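Local coordinates for paraflagellar rod component (Trypanosoma cruzi, PDB 6XYB), which is a conserved kinetoplastid-specific protein, possibly a component of the paraflagellar rod, that probably binds metal ions, at the interface of chains A and B. Coordinates in Å, arbitrary orientation; residue numbers count along the deposited sequence, not the author numbering. Chains: chain A/B, Uncharacterized protein.

The interface of chains A and B. Residues chain A 75, 78-79; chain B 10, 19, 21, 60, 62.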
ATOM      1  N   LEU A  75       1.683   6.186 -17.708  1.00 26.75           N
ATOM      2  CA  LEU A  75       2.385   7.472 -17.434  1.00 24.78           C
ATOM      3  C   LEU A  75       1.390   8.544 -17.022  1.00 25.93           C
ATOM      4  O   LEU A  75       1.682   9.291 -16.069  1.00 24.35           O
ATOM      5  CB  LEU A  75       3.123   7.912 -18.702  1.00 30.00           C
ATOM      6  CG  LEU A  75       3.769   9.291 -18.621  1.00 32.62           C
ATOM      7  CD1 LEU A  75       4.803   9.323 -17.502  1.00 31.66           C
ATOM      8  CD2 LEU A  75       4.385   9.670 -19.977  1.00 35.81           C
ATOM      9  N   SER A  78       0.096   7.934 -13.511  1.00 22.58           N
ATOM     10  CA  SER A  78       1.116   8.439 -12.578  1.00 20.84           C
ATOM     11  C   SER A  78       0.990   9.961 -12.443  1.00 20.77           C
ATOM     12  O   SER A  78       1.043  10.492 -11.302  1.00 22.35           O
ATOM     13  CB  SER A  78       2.486   8.104 -13.049  1.00 24.85           C
ATOM     14  OG  SER A  78       2.711   6.712 -13.004  1.00 25.38           O
ATOM     15  N   ALA A  79       0.845  10.669 -13.574  1.00 23.49           N
ATOM     16  CA  ALA A  79       0.670  12.138 -13.565  1.00 23.36           C
ATOM     17  C   ALA A  79      -0.599  12.551 -12.775  1.00 23.77           C
ATOM     18  O   ALA A  79      -0.578  13.545 -12.076  1.00 26.05           O
ATOM     19  CB  ALA A  79       0.598  12.650 -14.983  1.00 27.80           C
TER
ATOM     20  N   SER B  10       7.584   4.826 -10.876  1.00 18.71           N
ATOM     21  CA  SER B  10       6.802   3.639 -11.295  1.00 18.53           C
ATOM     22  C   SER B  10       7.787   2.660 -11.944  1.00 15.85           C
ATOM     23  O   SER B  10       8.684   3.105 -12.756  1.00 24.70           O
ATOM     24  CB  SER B  10       5.649   4.052 -12.150  1.00 21.15           C
ATOM     25  OG  SER B  10       4.826   2.982 -12.529  1.00 25.82           O
ATOM     26  N   THR B  19      10.030   4.620 -14.530  1.00 24.97           N
ATOM     27  CA  THR B  19       9.622   5.994 -14.820  1.00 22.91           C
ATOM     28  C   THR B  19       9.707   6.849 -13.562  1.00 20.65           C
ATOM     29  O   THR B  19       9.239   6.432 -12.511  1.00 22.94           O
ATOM     30  CB  THR B  19       8.251   6.025 -15.462  1.00 28.99           C
ATOM     31  OG1 THR B  19       8.383   5.312 -16.697  1.00 31.20           O
ATOM     32  CG2 THR B  19       7.834   7.455 -15.695  1.00 31.42           C
ATOM     33  N   LEU B  21       8.537  10.844 -12.249  1.00 25.27           N
ATOM     34  CA  LEU B  21       7.752  12.094 -12.435  1.00 24.20           C
ATOM     35  C   LEU B  21       7.849  12.947 -11.174  1.00 26.47           C
ATOM     36  O   LEU B  21       7.595  12.413 -10.099  1.00 27.51           O
ATOM     37  CB  LEU B  21       6.264  11.837 -12.641  1.00 31.00           C
ATOM     38  CG  LEU B  21       5.786  11.148 -13.905  1.00 33.07           C
ATOM     39  CD1 LEU B  21       5.970   9.656 -13.811  1.00 37.69           C
ATOM     40  CD2 LEU B  21       4.319  11.475 -14.092  1.00 39.79           C
ATOM     41  N   PRO B  60       3.729  14.761 -20.082  1.00 50.26           N
ATOM     42  CA  PRO B  60       4.207  15.381 -18.854  1.00 41.89           C
ATOM     43  C   PRO B  60       5.716  15.128 -18.727  1.00 39.43           C
ATOM     44  O   PRO B  60       6.195  14.123 -19.224  1.00 40.27           O
ATOM     45  CB  PRO B  60       3.407  14.626 -17.776  1.00 44.49           C
ATOM     46  CG  PRO B  60       3.238  13.232 -18.347  1.00 46.89           C
ATOM     47  CD  PRO B  60       3.210  13.404 -19.847  1.00 50.46           C
ATOM     48  N   HIS B  62       9.074  13.828 -17.550  1.00 32.52           N
ATOM     49  CA  HIS B  62       9.416  12.540 -16.904  1.00 29.90           C
ATOM     50  C   HIS B  62      10.723  11.976 -17.436  1.00 30.83           C
ATOM     51  O   HIS B  62      11.170  12.365 -18.479  1.00 31.97           O
ATOM     52  CB  HIS B  62       8.253  11.544 -17.048  1.00 27.15           C
ATOM     53  CG  HIS B  62       8.148  10.924 -18.412  1.00 31.00           C
ATOM     54  ND1 HIS B  62       7.515  11.561 -19.448  1.00 30.07           N
ATOM     55  CD2 HIS B  62       8.497   9.694 -18.885  1.00 34.14           C
ATOM     56  CE1 HIS B  62       7.578  10.811 -20.571  1.00 28.44           C
ATOM     57  NE2 HIS B  62       8.155   9.632 -20.223  1.00 32.11           N
TER
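A:Leu75 packs its branched end against B:Leu21, B:Thr19, B:Pro60 and B:His62 in a helix-on-sheet interface between two copies of the same protein. The first turns of helix 74-90 of chain A lie against strands 17-21 and 62-66 of chain B, and the patch helps join the two chains in the deposited tetramer; whether the same pairing forms in the cell cannot be told from the crystal alone. The whole A–B interface is not an exact two-fold.

A:Leu75 hides more surface than any other residue of the patch, 82 Å². CG stands anti to the backbone N (chi1 174°), which carries both methyls away from the helix and onto chain B. The CD2 methyl sits over one face of the B:His62 imidazole, 3.7 Å from the ring centroid, in a CH-pi contact. It is displaced toward the rim on the CE1 side, with 3.4 Å between A:Leu75 CD2 and B:His62 CE1. The other methyl, CD1, covers the CG side of the same ring and also meets B:Leu21 CD1 at 3.9 Å and, 4.0 Å away, the B:Thr19 CG2 methyl. B:Pro60, which follows a cis peptide bond, sets the CG-CD edge of its ring against the branched end of the leucine, CD 3.9 Å from A:Leu75 CD2.

One turn further along the helix, A:Ser78 and A:Ala79 meet B:Leu21 of strand 17-21. Its CD1 reaches both A:Leu75 and the CB of A:Ser78, while its CD2 lies against the backbone of A:Ala79, 3.7 Å from that residue's CA. B:Ser10 merely borders the patch, beside A:Ser78.

The imidazole that receives the leucine is steadied from within chain B: B:His62 ND1 donates a nearly straight hydrogen bond of 2.9 Å to the carbonyl B:Pro60 O, which lies just 5° out of the ring plane.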